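Local coordinates for protein Myo-inositol phosphohydrolase (Mitsuokella multacida, PDB 4WU3) that probably removes phosphate from inositol hexakisphosphate by hydrolysis, as a phytase of the protein tyrosine phosphatase-like family, and binds inositol tetrakisphosphate in this structure, at residues Y417-R422 and A534-H539. The protein carries 2 engineered substitutions. Numbering follows the deposited sequence.
Sequences YIMDLR and AWLHFH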
loop_
_atom_site.group_PDB
_atom_site.type_symbol
_atom_site.label_atom_id
_atom_site.label_comp_id
_atom_site.label_asym_id
_atom_site.label_seq_id
_atom_site.Cartn_x
_atom_site.Cartn_y
_atom_site.Cartn_z
ATOM N N TYR A 417 41.651 -15.726 28.694
ATOM C CA TYR A 417 41.263 -15.211 27.380
ATOM C C TYR A 417 40.046 -14.312 27.513
ATOM O O TYR A 417 39.073 -14.662 28.171
ATOM C CB TYR A 417 40.928 -16.333 26.384
ATOM C CG TYR A 417 42.100 -17.183 25.982
ATOM C CD1 TYR A 417 42.573 -18.169 26.832
ATOM C CD2 TYR A 417 42.727 -17.018 24.759
ATOM C CE1 TYR A 417 43.653 -18.954 26.488
ATOM C CE2 TYR A 417 43.815 -17.807 24.403
ATOM C CZ TYR A 417 44.267 -18.775 25.277
ATOM O OH TYR A 417 45.339 -19.581 24.970
ATOM N N ILE A 418 40.115 -13.140 26.894
ATOM C CA ILE A 418 38.939 -12.298 26.722
ATOM C C ILE A 418 38.297 -12.712 25.397
ATOM O O ILE A 418 38.926 -12.620 24.336
ATOM C CB ILE A 418 39.312 -10.800 26.686
ATOM C CG1 ILE A 418 39.928 -10.357 28.026
ATOM C CG2 ILE A 418 38.105 -9.947 26.337
ATOM C CD1 ILE A 418 39.076 -10.622 29.253
ATOM N N MET A 419 37.066 -13.210 25.480
ATOM C CA MET A 419 36.326 -13.646 24.306
ATOM C C MET A 419 35.334 -12.556 23.905
ATOM O O MET A 419 34.243 -12.449 24.464
ATOM C CB MET A 419 35.592 -14.959 24.586
ATOM C CG MET A 419 36.460 -16.077 25.154
ATOM S SD MET A 419 37.749 -16.675 24.033
ATOM C CE MET A 419 36.784 -17.414 22.714
ATOM N N ASP A 420 35.739 -11.727 22.950
ATOM C CA ASP A 420 34.923 -10.617 22.486
ATOM C C ASP A 420 33.954 -11.160 21.439
ATOM O O ASP A 420 34.371 -11.594 20.371
ATOM C CB ASP A 420 35.838 -9.535 21.911
ATOM C CG ASP A 420 35.089 -8.404 21.220
ATOM O OD1 ASP A 420 33.853 -8.304 21.347
ATOM O OD2 ASP A 420 35.757 -7.607 20.528
ATOM N N LEU A 421 32.661 -11.139 21.747
ATOM C CA LEU A 421 31.665 -11.765 20.892
ATOM C C LEU A 421 30.924 -10.780 19.998
ATOM O O LEU A 421 29.866 -11.104 19.475
ATOM C CB LEU A 421 30.636 -12.489 21.753
ATOM C CG LEU A 421 31.168 -13.525 22.744
ATOM C CD1 LEU A 421 30.084 -13.915 23.731
ATOM C CD2 LEU A 421 31.693 -14.740 21.993
ATOM N N ARG A 422 31.475 -9.590 19.803
ATOM C CA ARG A 422 30.741 -8.507 19.150
ATOM C C ARG A 422 30.980 -8.378 17.642
ATOM O O ARG A 422 32.100 -8.100 17.202
ATOM C CB ARG A 422 31.102 -7.193 19.818
ATOM C CG ARG A 422 30.835 -7.166 21.310
ATOM C CD ARG A 422 31.141 -5.786 21.861
ATOM N NE ARG A 422 30.162 -4.794 21.429
ATOM C CZ ARG A 422 30.183 -3.519 21.795
ATOM N NH1 ARG A 422 31.144 -3.064 22.597
ATOM N NH2 ARG A 422 29.238 -2.695 21.365
ATOM N N ALA A 534 42.698 -23.070 30.884
ATOM C CA ALA A 534 42.400 -21.753 30.315
ATOM C C ALA A 534 41.122 -21.216 30.960
ATOM O O ALA A 534 40.191 -21.980 31.243
ATOM C CB ALA A 534 42.230 -21.828 28.801
ATOM N N TRP A 535 41.101 -19.908 31.208
ATOM C CA TRP A 535 39.932 -19.231 31.755
ATOM C C TRP A 535 39.325 -18.351 30.671
ATOM O O TRP A 535 40.023 -17.536 30.071
ATOM C CB TRP A 535 40.343 -18.376 32.940
ATOM C CG TRP A 535 39.223 -17.623 33.558
ATOM C CD1 TRP A 535 38.516 -16.608 32.999
ATOM C CD2 TRP A 535 38.690 -17.814 34.869
ATOM N NE1 TRP A 535 37.573 -16.151 33.880
ATOM C CE2 TRP A 535 37.656 -16.876 35.036
ATOM C CE3 TRP A 535 38.981 -18.691 35.916
ATOM C CZ2 TRP A 535 36.915 -16.781 36.207
ATOM C CZ3 TRP A 535 38.232 -18.605 37.082
ATOM C CH2 TRP A 535 37.212 -17.656 37.214
ATOM N N LEU A 536 38.033 -18.524 30.407
ATOM C CA LEU A 536 37.362 -17.759 29.362
ATOM C C LEU A 536 36.448 -16.703 29.932
ATOM O O LEU A 536 35.515 -17.016 30.672
ATOM C CB LEU A 536 36.525 -18.677 28.486
ATOM C CG LEU A 536 37.285 -19.776 27.766
ATOM C CD1 LEU A 536 36.312 -20.611 26.949
ATOM C CD2 LEU A 536 38.383 -19.199 26.898
ATOM N N HIS A 537 36.715 -15.448 29.579
ATOM C CA HIS A 537 35.831 -14.352 29.956
ATOM C C HIS A 537 35.064 -13.832 28.752
ATOM O O HIS A 537 35.626 -13.178 27.887
ATOM C CB HIS A 537 36.602 -13.200 30.581
ATOM C CG HIS A 537 35.726 -12.047 30.952
ATOM N ND1 HIS A 537 35.117 -11.944 32.183
ATOM C CD2 HIS A 537 35.318 -10.973 30.241
ATOM C CE1 HIS A 537 34.389 -10.846 32.223
ATOM N NE2 HIS A 537 34.497 -10.236 31.058
ATOM N N PHE A 538 33.771 -14.127 28.701
ATOM C CA PHE A 538 32.949 -13.694 27.595
ATOM C C PHE A 538 32.366 -12.321 27.849
ATOM O O PHE A 538 31.887 -12.028 28.947
ATOM C CB PHE A 538 31.808 -14.667 27.373
ATOM C CG PHE A 538 32.249 -16.014 26.925
ATOM C CD1 PHE A 538 32.443 -16.281 25.592
ATOM C CD2 PHE A 538 32.460 -17.020 27.848
ATOM C CE1 PHE A 538 32.847 -17.541 25.180
ATOM C CE2 PHE A 538 32.877 -18.271 27.445
ATOM C CZ PHE A 538 33.064 -18.533 26.107
ATOM N N HIS A 539 32.393 -11.484 26.820
ATOM C CA HIS A 539 31.674 -10.213 26.872
ATOM C C HIS A 539 31.022 -9.935 25.530
ATOM O O HIS A 539 31.461 -10.415 24.487
ATOM C CB HIS A 539 32.592 -9.040 27.290
ATOM C CG HIS A 539 33.363 -8.434 26.160
ATOM N ND1 HIS A 539 32.815 -7.513 25.291
ATOM C CD2 HIS A 539 34.634 -8.629 25.746
ATOM C CE1 HIS A 539 33.715 -7.176 24.387
ATOM N NE2 HIS A 539 34.827 -7.838 24.641
#
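Met-419 and Phe-538 pair at the middle of two parallel strands, 417-422 and 535-539, in the mixed sheet of a PTP-like phosphatase domain. With CG anti to the carbonyl carbon (chi1 -52°), Met-419 sets this atom over one face of the Phe-538 ring, 4.2 Å from its centroid, a CH-pi contact offset toward the rim. Beyond it, SD lies 3.9 Å from Leu-536 CD2, whose methyl also meets Tyr-417 CB; Leu-421 adds CD2 at the Phe-538 ring edge. Helices 545-558 and 517-529 cover this apolar face.

The other face is richer in polar groups. Ile-418 runs alongside His-537, CD1 resting 3.8 Å from its CB, while both nitrogens of that imidazole bond to Ser-391 and Ser-393. With chi1 at 84°, His-539 holds its ring between its own backbone N and carbonyl carbon and swings it across to Asp-420, where CE1 comes 3.2 Å from OD1 with the carboxylate and ring planes 19° apart; Ile-418 CG2 meets the imidazole edge in plane. No hydrogen bond joins His-539 to the carboxylate: NE2 goes to Glu-493, and Asp-420 OD2 to Tyr-504 and His-426. OD1 instead receives Arg-422 N from above the carboxylate plane at 3.1 Å, an Asx turn. An alanine in place of His-539 would probably leave Glu-493 without this partner and open a gap beside Ile-418 and Asp-420.

Five backbone bonds, from Tyr-417 N to Trp-535 O (2.8 Å) through Leu-421 N to His-539 O (3.1 Å), hold the register. The sheet is thus apolar on the Met-419/Phe-538 face and polar on that of His-537, Asp-420 and His-539; Arg-422, at the C-terminal end, approaches the bound inositol phosphate.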